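Local coordinates for protein geranylgeranyl pyrophosphate synthase (Corynebacterium glutamicum, PDB 3LMD) that probably catalyses the metal-dependent condensation of isopentenyl diphosphate with allylic diphosphates to build longer prenyl chains in isoprenoid biosynthesis, at residues S94-V97 and I98-A101; S151-M154 and S155-G158; E190-T193 and N194-E198. All coordinates share one frame; numbering follows the deposited sequence. Where two conformers were deposited one is given.

Contact 1: residues S94-V97 and I98-A101; sequences SENV and IKAA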
loop_
_atom_site.group_PDB
_atom_site.type_symbol
_atom_site.label_atom_id
_atom_site.label_comp_id
_atom_site.label_asym_id
_atom_site.label_seq_id
_atom_site.Cartn_x
_atom_site.Cartn_y
_atom_site.Cartn_z
ATOM N N SER A 94 15.458 14.168 -18.127
ATOM C CA SER A 94 15.717 12.954 -18.889
ATOM C C SER A 94 14.619 11.929 -18.612
ATOM O O SER A 94 13.716 12.184 -17.805
ATOM C CB SER A 94 17.062 12.392 -18.484
ATOM O OG SER A 94 17.046 12.098 -17.093
ATOM N N GLU A 95 14.685 10.771 -19.267
ATOM C CA GLU A 95 13.589 9.801 -19.163
ATOM C C GLU A 95 13.412 9.320 -17.693
ATOM O O GLU A 95 12.287 9.076 -17.240
ATOM C CB GLU A 95 13.863 8.610 -20.096
ATOM C CG GLU A 95 13.019 7.362 -19.872
ATOM C CD GLU A 95 13.876 6.070 -19.963
ATOM O OE1 GLU A 95 15.131 6.164 -19.932
ATOM O OE2 GLU A 95 13.304 4.962 -20.065
ATOM N N ASN A 96 14.515 9.146 -16.979
ATOM C CA ASN A 96 14.406 8.668 -15.594
ATOM C C ASN A 96 13.927 9.753 -14.614
ATOM O O ASN A 96 13.303 9.442 -13.590
ATOM C CB ASN A 96 15.700 8.045 -15.131
ATOM C CG ASN A 96 15.919 6.642 -15.712
ATOM O OD1 ASN A 96 15.039 6.068 -16.346
ATOM N ND2 ASN A 96 17.090 6.085 -15.460
ATOM N N VAL A 97 14.235 11.010 -14.922
ATOM C CA VAL A 97 13.649 12.154 -14.202
ATOM C C VAL A 97 12.125 12.177 -14.370
ATOM O O VAL A 97 11.388 12.341 -13.396
ATOM C CB VAL A 97 14.231 13.511 -14.689
ATOM C CG1 VAL A 97 13.469 14.682 -14.060
ATOM C CG2 VAL A 97 15.697 13.634 -14.339
ATOM N N ILE A 98 11.646 12.025 -15.607
ATOM C CA ILE A 98 10.203 11.929 -15.866
ATOM C C ILE A 98 9.595 10.764 -15.108
ATOM O O ILE A 98 8.527 10.889 -14.510
ATOM C CB ILE A 98 9.903 11.669 -17.366
ATOM C CG1 ILE A 98 10.449 12.793 -18.244
ATOM C CG2 ILE A 98 8.411 11.477 -17.616
ATOM C CD1 ILE A 98 10.083 14.119 -17.785
ATOM N N LYS A 99 10.244 9.617 -15.168
ATOM C CA LYS A 99 9.712 8.435 -14.492
ATOM C C LYS A 99 9.689 8.596 -12.946
ATOM O O LYS A 99 8.733 8.175 -12.276
ATOM C CB LYS A 99 10.562 7.216 -14.893
ATOM C CG LYS A 99 10.009 5.878 -14.508
ATOM C CD LYS A 99 10.803 4.714 -15.187
ATOM C CE LYS A 99 10.824 4.818 -16.718
ATOM N NZ LYS A 99 11.257 3.545 -17.384
ATOM N N ALA A 100 10.760 9.143 -12.380
ATOM C CA ALA A 100 10.759 9.478 -10.943
ATOM C C ALA A 100 9.634 10.447 -10.560
ATOM O O ALA A 100 9.004 10.277 -9.518
ATOM C CB ALA A 100 12.132 10.016 -10.499
ATOM N N ALA A 101 9.355 11.448 -11.391
ATOM C CA ALA A 101 8.307 12.427 -11.102
ATOM C C ALA A 101 6.954 11.744 -11.082
ATOM O O ALA A 101 6.078 12.085 -10.259
ATOM C CB ALA A 101 8.309 13.578 -12.145
HETATM O O HOH W 1 13.951 3.715 -16.486
#
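The ammonium NZ of Lys99 is gripped from several directions. Glu95 OE2 lies 3.7 Å from Lys99 NZ, a long salt bridge one helical turn back, and a water accepts from Lys99 NZ at 2.8 Å while donating to Asn96 OD1 at 2.6 Å. Gln156, on helix 132-157, adds a further hydrogen bond to the same nitrogen through its OE1. Glu95 and Lys99 run side by side and point the same way. Both have CG anti to the backbone N, and the Lys99 chain then bends at chi3 (-57°), which runs its end back alongside Glu95, toward the start of the helix. Beneath this polar edge the amide N of Ala100 binds Asn96 O at 2.8 Å. Ile98 N binds Ser94 O at 3.0 Å, and Ile98 CG1 leans against that carbonyl oxygen. Ser94 sits at the N-cap, with its OG hydrogen-bonded to Lys91 O. Val97 and Ile98 face inward, both packing on Leu83 of helix 77-86, and Ile98 also meets helix 34-55. The i to i+4 Glu-Lys pair and the buried Val97, Ile98 and Ala100 belong to the opening turns of helix 95-118, in the all-helical prenyl synthase fold.

Contact 2: residues S151-M154 and S155-G158; sequences SGLM and SQLG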
loop_
_atom_site.group_PDB
_atom_site.type_symbol
_atom_site.label_atom_id
_atom_site.label_comp_id
_atom_site.label_asym_id
_atom_site.label_seq_id
_atom_site.Cartn_x
_atom_site.Cartn_y
_atom_site.Cartn_z
ATOM N N SER A 151 5.842 0.779 -7.770
ATOM C CA SER A 151 6.945 -0.174 -7.591
ATOM C C SER A 151 7.481 -0.692 -8.920
ATOM O O SER A 151 8.698 -0.902 -9.063
ATOM C CB SER A 151 6.483 -1.370 -6.740
ATOM O OG SER A 151 6.053 -0.906 -5.478
ATOM N N GLY A 152 6.590 -0.929 -9.884
ATOM C CA GLY A 152 7.022 -1.341 -11.235
ATOM C C GLY A 152 8.020 -0.334 -11.806
ATOM O O GLY A 152 9.122 -0.712 -12.270
ATOM N N LEU A 153 7.652 0.951 -11.779
ATOM C CA LEU A 153 8.561 2.002 -12.295
ATOM C C LEU A 153 9.861 2.104 -11.492
ATOM O O LEU A 153 10.960 2.272 -12.046
ATOM C CB LEU A 153 7.873 3.371 -12.306
ATOM C CG LEU A 153 6.708 3.537 -13.286
ATOM C CD1 LEU A 153 6.089 4.937 -13.115
ATOM C CD2 LEU A 153 7.213 3.304 -14.737
ATOM N N MET A 154 9.750 2.021 -10.178
ATOM C CA MET A 154 10.953 2.067 -9.306
ATOM C C MET A 154 11.913 0.937 -9.587
ATOM O O MET A 154 13.118 1.108 -9.424
ATOM C CB MET A 154 10.549 2.017 -7.796
ATOM C CG MET A 154 9.880 3.317 -7.378
ATOM S SD MET A 154 9.737 3.451 -5.539
ATOM C CE MET A 154 9.564 1.814 -5.184
ATOM N N SER A 155 11.396 -0.231 -9.978
ATOM C CA SER A 155 12.275 -1.351 -10.353
ATOM C C SER A 155 13.190 -0.993 -11.522
ATOM O O SER A 155 14.246 -1.600 -11.703
ATOM C CB SER A 155 11.483 -2.630 -10.688
ATOM O OG SER A 155 10.885 -2.605 -12.009
ATOM N N GLN A 156 12.790 0.003 -12.306
ATOM C CA GLN A 156 13.605 0.433 -13.433
ATOM C C GLN A 156 14.493 1.613 -13.043
ATOM O O GLN A 156 15.435 1.955 -13.772
ATOM C CB GLN A 156 12.718 0.810 -14.634
ATOM C CG GLN A 156 11.867 -0.371 -15.144
ATOM C CD GLN A 156 11.095 0.001 -16.396
ATOM O OE1 GLN A 156 10.355 0.988 -16.401
ATOM N NE2 GLN A 156 11.286 -0.766 -17.468
ATOM N N LEU A 157 14.218 2.220 -11.894
ATOM C CA LEU A 157 14.960 3.414 -11.459
ATOM C C LEU A 157 16.152 3.044 -10.585
ATOM O O LEU A 157 17.081 3.818 -10.472
ATOM C CB LEU A 157 14.052 4.431 -10.740
ATOM C CG LEU A 157 13.011 5.068 -11.694
ATOM C CD1 LEU A 157 11.998 5.899 -10.904
ATOM C CD2 LEU A 157 13.758 5.972 -12.683
ATOM N N GLY A 158 16.124 1.868 -9.965
ATOM C CA GLY A 158 17.286 1.420 -9.201
ATOM C C GLY A 158 16.994 1.309 -7.710
ATOM O O GLY A 158 16.024 1.885 -7.210
#
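Ser155 OG donates to Gly152 O at 2.6 Å, the shortest polar bond between 151-154 and 155-158. With chi1 at 78°, the hydroxyl stands between the backbone N and the carbonyl carbon of its own residue, which brings it back over the preceding turn. Ser155 N makes its main bond to Ser151 O at 2.9 Å and only a weak one to Gly152 O, so the Gly152 carbonyl takes one firm and one weak donor from the same residue. Further along, Met154 O accepts twice on the same face: Leu157 N reaches it at 2.9 Å from well above the carbonyl plane, Gly158 N at 3.1 Å almost straight on. Gln156 N binds Leu153 O, three residues back, at 2.9 Å. The i to i+3 bonds of Gln156 N and Leu157 N show the last turn of helix 132-157 tightening as it ends. The chain leaves helical geometry at Gly158, in a backbone shape (phi 115°) where a CB would press on Leu157 O, so glycine suits it. Gly158 is also the N-cap of helix 159-181, so one glycine ends helix 132-157 and caps the next in the all-helical prenyl synthase fold. Around the turn, Leu157 CG rests 3.5 Å from Leu153 O, and Gln156 CB lies at the same distance from that oxygen. The outer layer fixes the helix from several sides. Leu153 packs on Val102 and Val103 of helix 95-118, while Met154 reaches over the corner to Thr161, Val162 and Phe165 of helix 159-181. Ser151 OG is hydrogen-bonded to Leu147 O, one turn earlier. Across the dimer interface, Ser151 lies against Phe165 of the second subunit, and Ser155 against Ala163 of that subunit.

Contact 3: residues E190-T193 and N194-E198; sequences EHYT and NVIRE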
loop_
_atom_site.group_PDB
_atom_site.type_symbol
_atom_site.label_atom_id
_atom_site.label_comp_id
_atom_site.label_asym_id
_atom_site.label_seq_id
_atom_site.Cartn_x
_atom_site.Cartn_y
_atom_site.Cartn_z
ATOM N N GLU A 190 4.320 20.885 18.694
ATOM C CA GLU A 190 5.218 19.821 18.210
ATOM C C GLU A 190 4.445 18.753 17.425
ATOM O O GLU A 190 4.915 18.262 16.391
ATOM C CB GLU A 190 5.948 19.153 19.383
ATOM C CG GLU A 190 6.923 20.070 20.089
ATOM C CD GLU A 190 7.765 19.350 21.139
ATOM O OE1 GLU A 190 7.510 18.157 21.413
ATOM O OE2 GLU A 190 8.687 19.986 21.692
ATOM N N HIS A 191 3.281 18.359 17.938
ATOM C CA HIS A 191 2.419 17.409 17.238
ATOM C C HIS A 191 2.032 17.935 15.859
ATOM O O HIS A 191 2.157 17.240 14.853
ATOM C CB HIS A 191 1.143 17.141 18.057
ATOM C CG HIS A 191 0.136 16.287 17.352
ATOM N ND1 HIS A 191 0.315 14.932 17.153
ATOM C CD2 HIS A 191 -1.060 16.595 16.791
ATOM C CE1 HIS A 191 -0.734 14.441 16.518
ATOM N NE2 HIS A 191 -1.589 15.429 16.297
ATOM N N TYR A 192 1.534 19.169 15.820
ATOM C CA TYR A 192 1.105 19.773 14.586
ATOM C C TYR A 192 2.276 19.804 13.628
ATOM O O TYR A 192 2.134 19.461 12.478
ATOM C CB TYR A 192 0.602 21.207 14.840
ATOM C CG TYR A 192 0.449 22.073 13.600
ATOM C CD1 TYR A 192 -0.764 22.157 12.937
ATOM C CD2 TYR A 192 1.505 22.873 13.152
ATOM C CE1 TYR A 192 -0.919 22.963 11.816
ATOM C CE2 TYR A 192 1.376 23.674 12.032
ATOM C CZ TYR A 192 0.153 23.732 11.376
ATOM O OH TYR A 192 0.003 24.534 10.264
ATOM N N THR A 193 3.435 20.221 14.115
ATOM C CA THR A 193 4.618 20.353 13.258
ATOM C C THR A 193 5.039 18.994 12.688
ATOM O O THR A 193 5.365 18.886 11.489
ATOM C CB THR A 193 5.803 20.978 14.013
ATOM O OG1 THR A 193 5.457 22.310 14.387
ATOM C CG2 THR A 193 7.072 21.020 13.117
ATOM N N ASN A 194 5.028 17.972 13.534
ATOM C CA ASN A 194 5.398 16.607 13.112
ATOM C C ASN A 194 4.434 16.055 12.086
ATOM O O ASN A 194 4.844 15.436 11.116
ATOM C CB ASN A 194 5.430 15.652 14.313
ATOM C CG ASN A 194 6.605 15.906 15.228
ATOM O OD1 ASN A 194 7.627 16.394 14.801
ATOM N ND2 ASN A 194 6.454 15.580 16.493
ATOM N N VAL A 195 3.135 16.259 12.311
ATOM C CA VAL A 195 2.153 15.836 11.330
ATOM C C VAL A 195 2.403 16.440 9.942
ATOM O O VAL A 195 2.413 15.704 8.952
ATOM C CB VAL A 195 0.717 16.105 11.780
ATOM C CG1 VAL A 195 -0.246 15.833 10.607
ATOM C CG2 VAL A 195 0.370 15.196 12.993
ATOM N N ILE A 196 2.613 17.757 9.860
ATOM C CA ILE A 196 2.841 18.398 8.554
ATOM C C ILE A 196 4.158 17.949 7.918
ATOM O O ILE A 196 4.194 17.645 6.731
ATOM C CB ILE A 196 2.816 19.933 8.638
ATOM C CG1 ILE A 196 1.515 20.402 9.288
ATOM C CG2 ILE A 196 2.999 20.551 7.236
ATOM C CD1 ILE A 196 0.296 19.870 8.633
ATOM N N ARG A 197 5.218 17.882 8.707
ATOM C CA ARG A 197 6.520 17.408 8.182
ATOM C C ARG A 197 6.368 16.019 7.540
ATOM O O ARG A 197 6.905 15.755 6.453
ATOM C CB ARG A 197 7.560 17.339 9.303
ATOM C CG ARG A 197 8.956 16.910 8.844
ATOM C CD ARG A 197 9.955 16.830 10.043
ATOM N NE ARG A 197 9.380 16.084 11.167
ATOM C CZ ARG A 197 9.360 14.756 11.267
ATOM N NH1 ARG A 197 9.904 14.004 10.310
ATOM N NH2 ARG A 197 8.787 14.177 12.324
ATOM N N GLU A 198 5.649 15.118 8.220
ATOM C CA GLU A 198 5.485 13.734 7.735
ATOM C C GLU A 198 4.454 13.559 6.630
ATOM O O GLU A 198 4.720 12.905 5.621
ATOM C CB GLU A 198 5.149 12.785 8.895
ATOM C CG GLU A 198 6.302 12.703 9.899
ATOM C CD GLU A 198 5.866 12.105 11.229
ATOM O OE1 GLU A 198 4.653 12.045 11.488
ATOM O OE2 GLU A 198 6.742 11.735 12.027
#
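Val195 lies one turn beyond His191 near the start of helix 188-214, part of the helical bundle of the prenyl synthase fold. Its side chain is about 9 Å from that of Asp115, which belongs to the first DDxxD motif and binds calcium in a crystal structure of this protein, though no ion is bound to this chain here. From CB outward, Val195 first meets backbone: its CB is 3.6 Å from His191 O, the carbonyl that Val195 N also binds. At the tip the two methyls divide. CG1 is anti to the backbone N (chi1 171°), leaving CG2 beside that nitrogen and over the imidazole. Val195 CG2 makes a CH-pi contact with the His191 ring at 4.0 Å from the centroid and 20° off the normal, shifted toward the CE1 and NE2 rim.

On the neighbouring flank, Ile196 CG1 lies over one face of the Tyr192 ring, 4.2 Å from the centroid, a CH-pi contact that holds for one of two deposited conformers and is therefore less certain. The phenol OH is hydrogen-bonded to Asp241 OD2; Asp241 lies in what the sequence suggests is the second aspartate-rich motif, so the bond probably links this turn to the active-site side. Asn194 N binds Glu190 O at 2.9 Å, and the Asn194 CG amide folds back against that carbonyl without hydrogen-bonding to it through ND2. Arg178 of helix 159-181 packs on His191 and Val195 and forms a salt bridge with Glu198 OE1, while Arg197 NH2 meets Glu198 OE2 at 3.2 Å in a salt bridge whose hydrogen bond is weak and bent.

Each contact is a short run of about two helical turns, met along the chain in the order 94-101, 151-158, 190-198. Contact 1 opens helix 95-118 and contact 2 closes helix 132-157, the next helix in the chain. Their centres are 11 Å apart and they touch: besides the Lys99-Gln156 link, Leu153 packs on Lys99, and Leu157 on Asn96 and Ala100. Contact 3, on helix 188-214, stands apart, its centre about 29 Å from contact 1 and 30 Å from contact 2. The first two thus join two helix ends away from the annotated metal sites, with contact 2 also at the subunit interface, whereas contact 3 lies near the metal-binding aspartates.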